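Local atomic coordinates of amidohydrolase (Staphylococcus aureus, PDB entry 3NUR), a protein that is a putative metal-dependent amidohydrolase with a TIM-barrel fold, probably cleaving a carbon–nitrogen or related bond at a metal centre that holds calcium in this crystal. Residues F27-V32 and Y313-P318; I89-Y94 and V130-L135; I251-E256 and T289-L294. All blocks are in the same frame, centred on the assembly; numbering follows the deposited sequence.

Contact 1. Residues F27-V32 and Y313-P318; sequences FEEHYV and YAADYP. With CA (calcium ion), chain B.
The imidazole of His30 has Asp316 OD1 at its edge, near the ring plane, where both close on a calcium ion; the Tyr317 ring carries CB of the next residue, Pro318, over the centre of one face, and the Phe27 ring meets the carbonyl oxygen of Tyr313 at its edge. This is the metal centre of an amidohydrolase TIM barrel. Glu28 and His30, two positions apart on strand 24-31, point to the same side, an arrangement that recalls the metal-binding His-x-His pair of the superfamily with a glutamate in the first place. Calcium lies 2.3 Å from His30 NE2 and 2.1 Å from Asp316 OD1. Glu28 OE1 is a third ligand, His192 a fourth, and two waters complete the shell. The extended chain of Glu28 reaches the ion alongside Asp316, their carboxylate planes 73° apart. Glu28 OE1 and Asp316 OD1 approach to 2.9 Å, a closeness of two acceptors that the shared cation makes tolerable. Glu28 OE2 turns to Ser291 instead.

Glu29 holds the loop rather than the metal. With CG beside its backbone N (chi1 -43°) and a second bend at chi2, its carboxylate folds back against the loop. Its OE2 takes Ala315 N at 2.8 Å on the syn lone pair and also accepts from Glu28 N. OE1 receives Tyr317 N at 3.1 Å from above the carboxylate plane. An acidic chain suits this place because it gathers the backbone N-H groups on both sides of Asp316, and so probably helps to position that ligand. A cis peptide leads into Pro318, whose CD packs 3.7 Å from His30 O. Just before it the loop is pinned to the strand by an almost straight bond, 2.8 Å from His30 N to Tyr317 O.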
# COMPACT_ATOMS: atom_id res chain seq x y z
N PHE A 27 -2.85 6.99 4.46
CA PHE A 27 -3.13 5.75 3.73
C PHE A 27 -2.36 4.47 4.06
O PHE A 27 -2.74 3.39 3.56
CB PHE A 27 -3.10 6.04 2.23
CG PHE A 27 -4.36 6.68 1.71
CD1 PHE A 27 -5.34 5.91 1.08
CD2 PHE A 27 -4.56 8.06 1.83
CE1 PHE A 27 -6.52 6.50 0.61
CE2 PHE A 27 -5.72 8.65 1.32
CZ PHE A 27 -6.69 7.87 0.71
N GLU A 28 -1.26 4.56 4.82
CA GLU A 28 -0.48 3.36 5.13
C GLU A 28 -0.31 3.30 6.62
O GLU A 28 0.72 3.69 7.14
CB GLU A 28 0.88 3.38 4.38
CG GLU A 28 1.54 2.00 4.32
CD GLU A 28 2.97 2.05 3.82
OE1 GLU A 28 3.87 1.63 4.57
OE2 GLU A 28 3.19 2.56 2.69
N GLU A 29 -1.38 2.92 7.32
CA GLU A 29 -1.42 2.93 8.78
C GLU A 29 -1.81 1.53 9.20
O GLU A 29 -2.80 0.99 8.68
CB GLU A 29 -2.45 4.00 9.22
CG GLU A 29 -2.33 5.31 8.41
CD GLU A 29 -0.94 5.93 8.27
OE1 GLU A 29 -0.20 5.99 9.28
OE2 GLU A 29 -0.58 6.35 7.15
N HIS A 30 -1.00 0.92 10.08
CA HIS A 30 -1.13 -0.49 10.39
C HIS A 30 -1.67 -0.89 11.72
O HIS A 30 -1.50 -0.19 12.72
CB HIS A 30 0.23 -1.18 10.17
CG HIS A 30 0.81 -0.95 8.80
ND1 HIS A 30 0.22 -1.52 7.67
CD2 HIS A 30 1.91 -0.26 8.42
CE1 HIS A 30 0.97 -1.14 6.64
NE2 HIS A 30 2.00 -0.37 7.04
N TYR A 31 -2.25 -2.09 11.74
CA TYR A 31 -2.71 -2.72 12.97
C TYR A 31 -2.37 -4.20 12.92
O TYR A 31 -2.21 -4.75 11.84
CB TYR A 31 -4.24 -2.52 13.16
CG TYR A 31 -5.08 -3.44 12.29
CD1 TYR A 31 -5.32 -3.13 10.96
CD2 TYR A 31 -5.54 -4.67 12.77
CE1 TYR A 31 -6.04 -3.99 10.14
CE2 TYR A 31 -6.25 -5.54 11.96
CZ TYR A 31 -6.49 -5.20 10.64
OH TYR A 31 -7.17 -6.04 9.81
N VAL A 32 -2.31 -4.86 14.08
CA VAL A 32 -2.20 -6.32 14.16
C VAL A 32 -3.16 -6.74 15.26
O VAL A 32 -3.58 -5.89 16.07
CB VAL A 32 -0.76 -6.88 14.38
CG1 VAL A 32 0.20 -6.41 13.29
CG2 VAL A 32 -0.22 -6.57 15.78
N TYR A 313 -1.28 11.07 1.26
CA TYR A 313 -0.48 11.19 2.47
C TYR A 313 -0.48 9.89 3.27
O TYR A 313 -1.41 9.10 3.13
CB TYR A 313 -0.95 12.40 3.29
CG TYR A 313 0.13 13.12 4.07
CD1 TYR A 313 1.43 13.22 3.57
CD2 TYR A 313 -0.15 13.75 5.29
CE1 TYR A 313 2.42 13.93 4.26
CE2 TYR A 313 0.83 14.46 5.98
CZ TYR A 313 2.11 14.54 5.47
OH TYR A 313 3.08 15.22 6.17
N ALA A 314 0.59 9.63 4.01
CA ALA A 314 0.74 8.38 4.79
C ALA A 314 1.89 8.53 5.76
O ALA A 314 2.88 9.18 5.43
CB ALA A 314 1.01 7.20 3.86
N ALA A 315 1.78 7.91 6.94
CA ALA A 315 2.79 7.99 8.00
C ALA A 315 3.53 6.69 8.28
O ALA A 315 4.56 6.73 8.94
CB ALA A 315 2.13 8.45 9.30
N ASP A 316 2.96 5.54 7.88
CA ASP A 316 3.49 4.19 8.24
C ASP A 316 3.36 3.98 9.76
O ASP A 316 4.14 3.24 10.39
CB ASP A 316 4.93 3.95 7.72
CG ASP A 316 5.25 2.49 7.52
OD1 ASP A 316 4.29 1.67 7.42
OD2 ASP A 316 6.47 2.13 7.55
N TYR A 317 2.33 4.62 10.37
CA TYR A 317 2.10 4.46 11.80
C TYR A 317 1.78 2.98 12.11
O TYR A 317 1.02 2.38 11.35
CB TYR A 317 0.94 5.37 12.26
CG TYR A 317 0.65 5.22 13.73
CD1 TYR A 317 1.33 5.98 14.68
CD2 TYR A 317 -0.23 4.23 14.19
CE1 TYR A 317 1.13 5.79 16.04
CE2 TYR A 317 -0.45 4.04 15.56
CZ TYR A 317 0.23 4.83 16.48
OH TYR A 317 0.01 4.67 17.83
N PRO A 318 2.31 2.38 13.19
CA PRO A 318 3.20 2.94 14.23
C PRO A 318 4.68 2.59 14.01
O PRO A 318 5.50 2.86 14.89
CB PRO A 318 2.68 2.26 15.49
CG PRO A 318 2.38 0.85 15.00
CD PRO A 318 1.88 1.01 13.57
CA CA B . 4.07 0.07 6.04
O HOH W 1 6.17 0.39 5.54
O HOH W 2 4.94 -1.62 7.26

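Contact 2. Residues I89-Y94 and V130-L135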
# COMPACT_ATOMS: atom_id res chain seq x y z
N ILE A 89 -8.34 11.00 9.48
CA ILE A 89 -8.60 9.59 9.21
C ILE A 89 -7.34 8.78 8.98
O ILE A 89 -6.47 9.20 8.20
CB ILE A 89 -9.55 9.45 7.98
CG1 ILE A 89 -10.93 10.11 8.22
CG2 ILE A 89 -9.67 8.00 7.46
CD1 ILE A 89 -11.76 10.25 6.99
N GLN A 90 -7.30 7.57 9.57
CA GLN A 90 -6.29 6.59 9.22
C GLN A 90 -7.04 5.52 8.42
O GLN A 90 -8.11 5.05 8.84
CB GLN A 90 -5.63 5.94 10.45
CG GLN A 90 -4.50 6.77 11.03
CD GLN A 90 -3.69 6.02 12.07
OE1 GLN A 90 -2.62 6.46 12.51
NE2 GLN A 90 -4.14 4.83 12.44
N VAL A 91 -6.46 5.13 7.29
CA VAL A 91 -6.97 4.01 6.46
C VAL A 91 -6.17 2.82 7.01
O VAL A 91 -4.93 2.80 6.92
CB VAL A 91 -6.79 4.22 4.94
CG1 VAL A 91 -7.38 3.05 4.17
CG2 VAL A 91 -7.42 5.53 4.46
N LEU A 92 -6.86 1.89 7.68
CA LEU A 92 -6.18 0.81 8.41
C LEU A 92 -5.99 -0.48 7.60
O LEU A 92 -6.91 -0.94 6.93
CB LEU A 92 -6.93 0.51 9.74
CG LEU A 92 -6.95 1.62 10.81
CD1 LEU A 92 -7.77 1.18 12.04
CD2 LEU A 92 -5.56 1.96 11.27
N SER A 93 -4.77 -1.05 7.69
CA SER A 93 -4.38 -2.30 7.02
C SER A 93 -3.56 -3.18 7.96
O SER A 93 -2.92 -2.64 8.85
CB SER A 93 -3.54 -1.99 5.80
OG SER A 93 -2.38 -1.25 6.16
N TYR A 94 -3.55 -4.52 7.77
CA TYR A 94 -2.78 -5.41 8.63
C TYR A 94 -1.27 -5.16 8.47
O TYR A 94 -0.80 -4.95 7.35
CB TYR A 94 -3.12 -6.89 8.38
CG TYR A 94 -2.97 -7.73 9.63
CD1 TYR A 94 -4.07 -8.04 10.42
CD2 TYR A 94 -1.71 -8.19 10.03
CE1 TYR A 94 -3.93 -8.77 11.61
CE2 TYR A 94 -1.56 -8.94 11.20
CZ TYR A 94 -2.67 -9.21 11.99
OH TYR A 94 -2.52 -9.95 13.13
N VAL A 130 -11.11 4.22 8.36
CA VAL A 130 -11.63 3.59 7.16
C VAL A 130 -10.82 2.27 7.05
O VAL A 130 -9.63 2.25 7.40
CB VAL A 130 -11.48 4.51 5.92
CG1 VAL A 130 -11.68 3.75 4.62
CG2 VAL A 130 -12.47 5.68 5.99
N GLY A 131 -11.46 1.20 6.60
CA GLY A 131 -10.73 -0.07 6.51
C GLY A 131 -10.31 -0.49 5.13
O GLY A 131 -11.01 -0.25 4.15
N PHE A 132 -9.13 -1.13 5.06
CA PHE A 132 -8.61 -1.77 3.86
C PHE A 132 -8.62 -3.26 4.17
O PHE A 132 -8.26 -3.67 5.29
CB PHE A 132 -7.19 -1.26 3.49
CG PHE A 132 -7.12 -0.13 2.47
CD1 PHE A 132 -8.28 0.44 1.95
CD2 PHE A 132 -5.90 0.41 2.08
CE1 PHE A 132 -8.21 1.49 1.01
CE2 PHE A 132 -5.83 1.47 1.16
CZ PHE A 132 -6.99 1.98 0.61
N ALA A 133 -9.07 -4.05 3.20
CA ALA A 133 -9.16 -5.52 3.33
C ALA A 133 -7.79 -6.21 3.40
O ALA A 133 -6.83 -5.76 2.75
CB ALA A 133 -9.93 -6.08 2.15
N THR A 134 -7.73 -7.29 4.18
CA THR A 134 -6.59 -8.21 4.28
C THR A 134 -7.08 -9.47 3.56
O THR A 134 -8.15 -10.00 3.91
CB THR A 134 -6.13 -8.42 5.73
OG1 THR A 134 -5.78 -7.15 6.27
CG2 THR A 134 -4.93 -9.37 5.83
N LEU A 135 -6.37 -9.88 2.50
CA LEU A 135 -6.84 -10.96 1.63
C LEU A 135 -5.98 -12.19 1.60
O LEU A 135 -4.77 -12.06 1.52
CB LEU A 135 -6.99 -10.44 0.18
CG LEU A 135 -7.84 -9.17 -0.01
CD1 LEU A 135 -7.76 -8.70 -1.43
CD2 LEU A 135 -9.30 -9.42 0.41
O HOH W 3 -4.15 -5.57 4.68
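A chi1 of -178° at Val91 swings CG1 opposite the backbone N, and at Phe132 a chi1 of -95° turns the ring to receive it. The methyl comes down over the centre of the ring face, 3.4 Å from CG1 of Val91 to the centroid of Phe132 and only 4° off the normal, so it stands almost squarely above the ring. Val91 lies on strand 87-94 and Phe132 just past 129-131, the parallel neighbour in the TIM barrel; the two strands are the ends of a beta-alpha-beta unit whose connecting helix is 104-124.

Val91 pairs with Val130 and Leu92 with Gly131. Along this edge Val130 N binds Gln90 O, Leu92 N binds Val130 O at 2.8 Å, and Phe132 N reaches Leu92 O at 2.9 Å, so the ladder carries on into Phe132. Branched side chains suit the paired strands: Val91 and Val130 lie on one face of the sheet, and Ile89 adds its CG2 at 3.9 Å from CG2 of Val130. Leu92 goes to the opposite face, where it packs on Leu118 and Tyr121 of the crossover helix, while Gly131, its partner, contributes no side chain there.

Beyond Phe132 the chains diverge, from 5.3 Å between the CA atoms of Ser93 and Phe132 to 6.4 Å between those of Tyr94 and Thr134. A water enters the gap, weakly bonded to Tyr94 N and Ala133 O. The hydroxyl of Tyr94 is held by Gln37 and Ile33 N. Thr134 OG1 accepts from the bridging water at 2.8 Å and rests 3.4 Å from CB of Tyr94.

Contact 3. Residues I251-E256 and T289-L294; sequences IGHWGE and TPSGML
His253 and Trp254, which pack against Ser291 and Pro290, belong to an unbroken run of positive phi angles from His253 to Glu256; facing it, Pro290 to Met293 form a type I' turn with Ser291 and Gly292 also at positive phi. Both loops follow strands of the amidohydrolase TIM barrel. Gly255, at phi 101°, takes a conformation that suits glycine, and Gly252, without a side chain, lets Ser291 OG come within 3.2 Å of its CA.

Ser291 lays CB and OG over one face of the His253 imidazole, CB in a CH-pi contact, and Met293, here selenomethionine, sets SE at the ring's edge, 3.6 Å from His253 CD2. The Trp254 indole lays its six-membered ring against CB of Pro290, 3.4 Å from CZ2, and its NE1 donates to Met293 O at 2.7 Å. Trp254 N binds Thr289 O.

Glu256 OE2, 2.8 Å from His253 ND1 near the ring plane, and the serine over the face restrain the imidazole's rotation; a water lies at NE2. Ser291 OG accepts from His253 N at 2.8 Å and also bonds OE2 of the calcium ligand Glu28, presumably as donor to the carboxylate, which makes it a second-shell residue.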
# COMPACT_ATOMS: atom_id res chain seq x y z
N ILE A 251 0.99 2.81 -4.12
CA ILE A 251 2.31 2.36 -3.70
C ILE A 251 2.93 3.42 -2.80
O ILE A 251 2.75 4.60 -3.04
CB ILE A 251 3.25 1.96 -4.85
CG1 ILE A 251 3.40 3.09 -5.91
CG2 ILE A 251 2.82 0.58 -5.45
CD1 ILE A 251 4.37 2.74 -7.11
N GLY A 252 3.64 2.96 -1.79
CA GLY A 252 4.28 3.82 -0.81
C GLY A 252 5.74 4.08 -1.10
O GLY A 252 6.20 3.89 -2.23
N HIS A 253 6.46 4.56 -0.08
CA HIS A 253 7.89 4.87 -0.13
C HIS A 253 8.28 5.63 -1.39
O HIS A 253 9.30 5.34 -2.04
CB HIS A 253 8.71 3.58 0.10
CG HIS A 253 8.21 2.83 1.30
ND1 HIS A 253 7.26 1.83 1.17
CD2 HIS A 253 8.44 3.06 2.61
CE1 HIS A 253 6.95 1.47 2.41
NE2 HIS A 253 7.66 2.16 3.31
N TRP A 254 7.46 6.68 -1.69
CA TRP A 254 7.66 7.58 -2.82
C TRP A 254 7.66 6.89 -4.20
O TRP A 254 8.26 7.39 -5.15
CB TRP A 254 8.94 8.45 -2.60
CG TRP A 254 8.84 9.41 -1.44
CD1 TRP A 254 9.65 9.45 -0.34
CD2 TRP A 254 7.93 10.51 -1.31
NE1 TRP A 254 9.28 10.49 0.48
CE2 TRP A 254 8.24 11.18 -0.10
CE3 TRP A 254 6.89 11.02 -2.12
CZ2 TRP A 254 7.56 12.32 0.32
CZ3 TRP A 254 6.17 12.12 -1.66
CH2 TRP A 254 6.50 12.76 -0.46
N GLY A 255 6.97 5.76 -4.29
CA GLY A 255 6.89 5.04 -5.56
C GLY A 255 7.79 3.84 -5.69
O GLY A 255 7.87 3.25 -6.78
N GLU A 256 8.48 3.43 -4.59
CA GLU A 256 9.29 2.19 -4.59
C GLU A 256 10.28 2.16 -5.75
O GLU A 256 10.43 1.13 -6.44
CB GLU A 256 8.34 0.96 -4.62
CG GLU A 256 7.23 1.01 -3.56
CD GLU A 256 7.62 0.82 -2.11
OE1 GLU A 256 8.84 0.77 -1.81
OE2 GLU A 256 6.71 0.65 -1.26
N THR A 289 2.49 7.38 -2.16
CA THR A 289 2.52 7.93 -0.80
C THR A 289 3.96 7.99 -0.27
O THR A 289 4.82 7.29 -0.80
CB THR A 289 1.61 7.15 0.22
OG1 THR A 289 2.36 6.14 0.93
CG2 THR A 289 0.31 6.60 -0.37
N PRO A 290 4.21 8.79 0.80
CA PRO A 290 5.57 8.88 1.35
C PRO A 290 5.89 7.77 2.36
O PRO A 290 7.05 7.62 2.73
CB PRO A 290 5.56 10.22 2.11
CG PRO A 290 4.20 10.81 1.93
CD PRO A 290 3.30 9.74 1.47
N SER A 291 4.85 7.06 2.88
CA SER A 291 5.02 6.08 3.98
C SER A 291 5.85 6.64 5.15
O SER A 291 6.78 5.98 5.63
CB SER A 291 5.67 4.79 3.47
OG SER A 291 5.05 4.32 2.29
N GLY A 292 5.57 7.88 5.56
CA GLY A 292 6.26 8.53 6.67
C GLY A 292 7.71 8.93 6.41
O GLY A 292 8.41 9.32 7.35
N MSE A 293 8.16 8.88 5.14
CA MSE A 293 9.53 9.29 4.77
C MSE A 293 9.39 10.75 4.31
O MSE A 293 9.16 11.01 3.13
CB MSE A 293 10.10 8.41 3.64
CG MSE A 293 10.37 6.97 4.05
SE MSE A 293 10.75 5.85 2.46
CE MSE A 293 11.96 6.95 1.51
N LEU A 294 9.46 11.68 5.25
CA LEU A 294 9.16 13.08 4.99
C LEU A 294 10.37 13.85 4.52
O LEU A 294 10.95 14.65 5.26
CB LEU A 294 8.44 13.71 6.20
CG LEU A 294 7.20 12.93 6.73
CD1 LEU A 294 6.55 13.66 7.88
CD2 LEU A 294 6.18 12.64 5.62
O HOH W 4 8.11 3.38 5.82

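Overall arrangement
From the N terminus the chain first lays down strand 24-31, whose end supplies one side of contact 1. It then runs through strand 87-94, its neighbour in one sheet that contacts 1 and 2 share, and helix 104-124 to strand 129-131, where contact 2 closes a loop of 35 residues. Further on, contact 3 joins the loop after strand 249-251 to that after 286-288. Last, 313-318 returns to 27-32, so contact 1 closes a loop of 280 residues with the other two nested inside it in series. Contact 1 touches both: Glu29 O and Tyr31 N probably bond to the backbone of Ser93, and Ala314 O to Gly292 N. Contacts 2 and 3, centres about 17 Å apart, do not touch.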